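PDB 5TVA: 6-carboxyhexanoate--CoA ligase from Aquifex aeolicus, which belongs to the BioW family of CoA ligases and is modelled with coenzyme A and adenosine monophosphate bound. Local coordinates for residues E51-F56 with Q233-I238. Sequence-based numbering, arbitrary orientation.
Sequences EKVKDF and QKVVLI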
ATOM      1  N   GLU A  51       7.174   6.242  19.133  1.00 40.01           N
ATOM      2  CA  GLU A  51       6.941   5.047  19.945  1.00 41.18           C
ATOM      3  C   GLU A  51       8.210   4.217  19.924  1.00 42.12           C
ATOM      4  O   GLU A  51       8.679   3.833  18.851  1.00 40.42           O
ATOM      5  CB  GLU A  51       5.761   4.257  19.378  1.00 40.20           C
ATOM      6  CG  GLU A  51       5.238   3.127  20.207  1.00 54.15           C
ATOM      7  CD  GLU A  51       3.991   2.534  19.574  1.00 58.51           C
ATOM      8  OE1 GLU A  51       4.114   1.927  18.482  1.00 57.00           O
ATOM      9  OE2 GLU A  51       2.890   2.714  20.146  1.00 62.58           O
ATOM     10  N   LYS A  52       8.784   3.963  21.091  1.00 45.10           N
ATOM     11  CA  LYS A  52       9.921   3.050  21.150  1.00 47.21           C
ATOM     12  C   LYS A  52       9.491   1.661  20.680  1.00 41.23           C
ATOM     13  O   LYS A  52       8.437   1.161  21.079  1.00 43.32           O
ATOM     14  CB  LYS A  52      10.469   2.984  22.575  1.00 53.14           C
ATOM     15  CG  LYS A  52      11.830   2.305  22.713  1.00 51.16           C
ATOM     16  CD  LYS A  52      12.225   2.223  24.187  1.00 53.62           C
ATOM     17  CE  LYS A  52      13.707   2.485  24.391  1.00 68.63           C
ATOM     18  NZ  LYS A  52      14.064   2.578  25.837  1.00 71.71           N
ATOM     19  N   VAL A  53      10.291   1.058  19.808  1.00 40.56           N
ATOM     20  CA  VAL A  53      10.003  -0.258  19.241  1.00 46.34           C
ATOM     21  C   VAL A  53      10.501  -1.340  20.196  1.00 46.39           C
ATOM     22  O   VAL A  53      11.633  -1.273  20.683  1.00 52.83           O
ATOM     23  CB  VAL A  53      10.663  -0.414  17.860  1.00 45.09           C
ATOM     24  CG1 VAL A  53      10.622  -1.878  17.397  1.00 46.33           C
ATOM     25  CG2 VAL A  53      10.008   0.507  16.828  1.00 45.54           C
ATOM     26  N   LYS A  54       9.673  -2.348  20.448  1.00 42.10           N
ATOM     27  CA  LYS A  54      10.122  -3.470  21.261  1.00 53.51           C
ATOM     28  C   LYS A  54      10.823  -4.499  20.387  1.00 51.08           C
ATOM     29  O   LYS A  54      12.053  -4.509  20.285  1.00 55.70           O
ATOM     30  CB  LYS A  54       8.938  -4.100  21.993  1.00 54.96           C
ATOM     31  CG  LYS A  54       8.118  -3.121  22.824  1.00 59.66           C
ATOM     32  CD  LYS A  54       8.320  -3.343  24.327  1.00 64.88           C
ATOM     33  CE  LYS A  54       7.421  -2.434  25.156  1.00 59.93           C
ATOM     34  NZ  LYS A  54       6.012  -2.488  24.666  1.00 62.88           N
ATOM     35  N   ASP A  55      10.045  -5.341  19.724  1.00 49.19           N
ATOM     36  CA  ASP A  55      10.555  -6.342  18.804  1.00 49.00           C
ATOM     37  C   ASP A  55      10.356  -5.897  17.363  1.00 40.47           C
ATOM     38  O   ASP A  55       9.419  -5.161  17.043  1.00 41.73           O
ATOM     39  CB  ASP A  55       9.841  -7.676  19.021  1.00 49.67           C
ATOM     40  CG  ASP A  55       9.801  -8.069  20.466  1.00 59.60           C
ATOM     41  OD1 ASP A  55      10.824  -8.602  20.948  1.00 64.43           O
ATOM     42  OD2 ASP A  55       8.766  -7.808  21.122  1.00 62.11           O
ATOM     43  N   PHE A  56      11.214  -6.399  16.487  1.00 39.11           N
ATOM     44  CA  PHE A  56      11.095  -6.096  15.071  1.00 41.24           C
ATOM     45  C   PHE A  56      11.828  -7.165  14.284  1.00 41.43           C
ATOM     46  O   PHE A  56      12.661  -7.896  14.824  1.00 41.54           O
ATOM     47  CB  PHE A  56      11.658  -4.710  14.746  1.00 41.52           C
ATOM     48  CG  PHE A  56      13.156  -4.595  14.928  1.00 43.34           C
ATOM     49  CD1 PHE A  56      13.698  -4.283  16.170  1.00 39.30           C
ATOM     50  CD2 PHE A  56      14.017  -4.786  13.851  1.00 38.92           C
ATOM     51  CE1 PHE A  56      15.072  -4.164  16.338  1.00 46.85           C
ATOM     52  CE2 PHE A  56      15.396  -4.679  14.012  1.00 46.76           C
ATOM     53  CZ  PHE A  56      15.928  -4.363  15.253  1.00 46.84           C
ATOM     54  N   GLN A 233       0.555  -4.677  13.541  1.00 30.21           N
ATOM     55  CA  GLN A 233       1.315  -4.682  14.782  1.00 32.71           C
ATOM     56  C   GLN A 233       2.777  -5.088  14.602  1.00 30.15           C
ATOM     57  O   GLN A 233       3.641  -4.577  15.309  1.00 39.75           O
ATOM     58  CB  GLN A 233       0.641  -5.610  15.817  1.00 29.45           C
ATOM     59  CG  GLN A 233      -0.782  -5.167  16.198  1.00 30.95           C
ATOM     60  CD  GLN A 233      -1.404  -5.933  17.398  1.00 34.90           C
ATOM     61  OE1 GLN A 233      -0.819  -6.873  17.953  1.00 33.03           O
ATOM     62  NE2 GLN A 233      -2.603  -5.522  17.783  1.00 33.94           N
ATOM     63  N   LYS A 234       3.094  -6.008  13.704  1.00 28.46           N
ATOM     64  CA  LYS A 234       4.477  -6.454  13.631  1.00 27.92           C
ATOM     65  C   LYS A 234       5.362  -5.375  12.982  1.00 36.66           C
ATOM     66  O   LYS A 234       4.944  -4.673  12.059  1.00 32.06           O
ATOM     67  CB  LYS A 234       4.553  -7.772  12.868  1.00 34.33           C
ATOM     68  CG  LYS A 234       5.934  -8.404  12.880  1.00 40.72           C
ATOM     69  CD  LYS A 234       5.902  -9.816  12.327  1.00 46.12           C
ATOM     70  CE  LYS A 234       7.303 -10.296  11.979  1.00 49.87           C
ATOM     71  NZ  LYS A 234       8.229 -10.224  13.135  1.00 50.76           N
ATOM     72  N   VAL A 235       6.576  -5.216  13.499  1.00 35.85           N
ATOM     73  CA  VAL A 235       7.487  -4.159  13.076  1.00 36.40           C
ATOM     74  C   VAL A 235       8.526  -4.779  12.154  1.00 39.71           C
ATOM     75  O   VAL A 235       9.282  -5.672  12.568  1.00 40.02           O
ATOM     76  CB  VAL A 235       8.143  -3.457  14.277  1.00 38.04           C
ATOM     77  CG1 VAL A 235       9.153  -2.416  13.800  1.00 40.16           C
ATOM     78  CG2 VAL A 235       7.092  -2.783  15.138  1.00 35.51           C
ATOM     79  N   VAL A 236       8.546  -4.326  10.902  1.00 33.93           N
ATOM     80  CA  VAL A 236       9.373  -4.912   9.852  1.00 35.42           C
ATOM     81  C   VAL A 236      10.216  -3.827   9.197  1.00 38.13           C
ATOM     82  O   VAL A 236       9.676  -2.841   8.687  1.00 35.15           O
ATOM     83  CB  VAL A 236       8.516  -5.618   8.792  1.00 39.63           C
ATOM     84  CG1 VAL A 236       9.396  -6.114   7.666  1.00 38.68           C
ATOM     85  CG2 VAL A 236       7.758  -6.755   9.424  1.00 36.80           C
ATOM     86  N   LEU A 237      11.534  -4.014   9.207  1.00 38.85           N
ATOM     87  CA  LEU A 237      12.455  -3.240   8.387  1.00 39.32           C
ATOM     88  C   LEU A 237      12.778  -4.042   7.137  1.00 42.89           C
ATOM     89  O   LEU A 237      13.069  -5.236   7.223  1.00 44.33           O
ATOM     90  CB  LEU A 237      13.751  -2.924   9.132  1.00 38.76           C
ATOM     91  CG  LEU A 237      13.638  -2.149  10.438  1.00 40.58           C
ATOM     92  CD1 LEU A 237      15.014  -1.912  10.977  1.00 42.79           C
ATOM     93  CD2 LEU A 237      12.917  -0.832  10.222  1.00 39.38           C
ATOM     94  N   ILE A 238      12.744  -3.381   5.984  1.00 43.86           N
ATOM     95  CA  ILE A 238      12.961  -4.020   4.692  1.00 42.08           C
ATOM     96  C   ILE A 238      14.312  -3.585   4.157  1.00 44.51           C
ATOM     97  O   ILE A 238      14.604  -2.385   4.093  1.00 43.89           O
ATOM     98  CB  ILE A 238      11.846  -3.669   3.704  1.00 39.65           C
ATOM     99  CG1 ILE A 238      10.509  -4.111   4.298  1.00 36.26           C
ATOM    100  CG2 ILE A 238      12.137  -4.306   2.363  1.00 39.19           C
ATOM    101  CD1 ILE A 238       9.332  -3.333   3.774  1.00 38.29           C
TER
HETATM  102  O   HOH W   1       7.387  -6.565  15.904  1.00 33.88           O
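With CG1 anti to its own backbone N in both Val53 (chi1 168°) and Val235 (chi1 177°), the two valines meet end-on through these methyls, CG1 of Val53 lying 3.9 Å from CG1 of Val235. Val53 sits on the connection that leads from the antiparallel sheet 15-25/3-12/45-52, through a turn at Lys54-Asp55, to strand 57-60; Val235 lies at the start of the 236-239 region, the neighbour of 57-60 in a small parallel sheet. Phe56 has CG tucked between N and C of its own backbone (chi1 67°), which turns the ring off beyond its CB, alongside Leu237. The same Val235 CG1 packs against the root of that side chain, 3.5 Å from CB of Phe56, while Leu237 CD1 meets the ring obliquely, 4.1 Å from CE2 of Phe56. Leu3 and Ile23 of the antiparallel sheet extend this apolar cluster: Leu3 touches Val53, Phe56 and Leu237, and Ile23 touches both valines and Leu237. No direct hydrogen bond joins 51-56 to 233-238. Instead, a bent CA-H...O contact runs from CA of Phe56 to O of Val235 (3.1 Å), just ahead of the backbone pairing of Val235 with Glu57. Beside it a single water bridges the backbones, donating to O of Asp55 at 2.7 Å and accepting from N of Val235 at 2.9 Å.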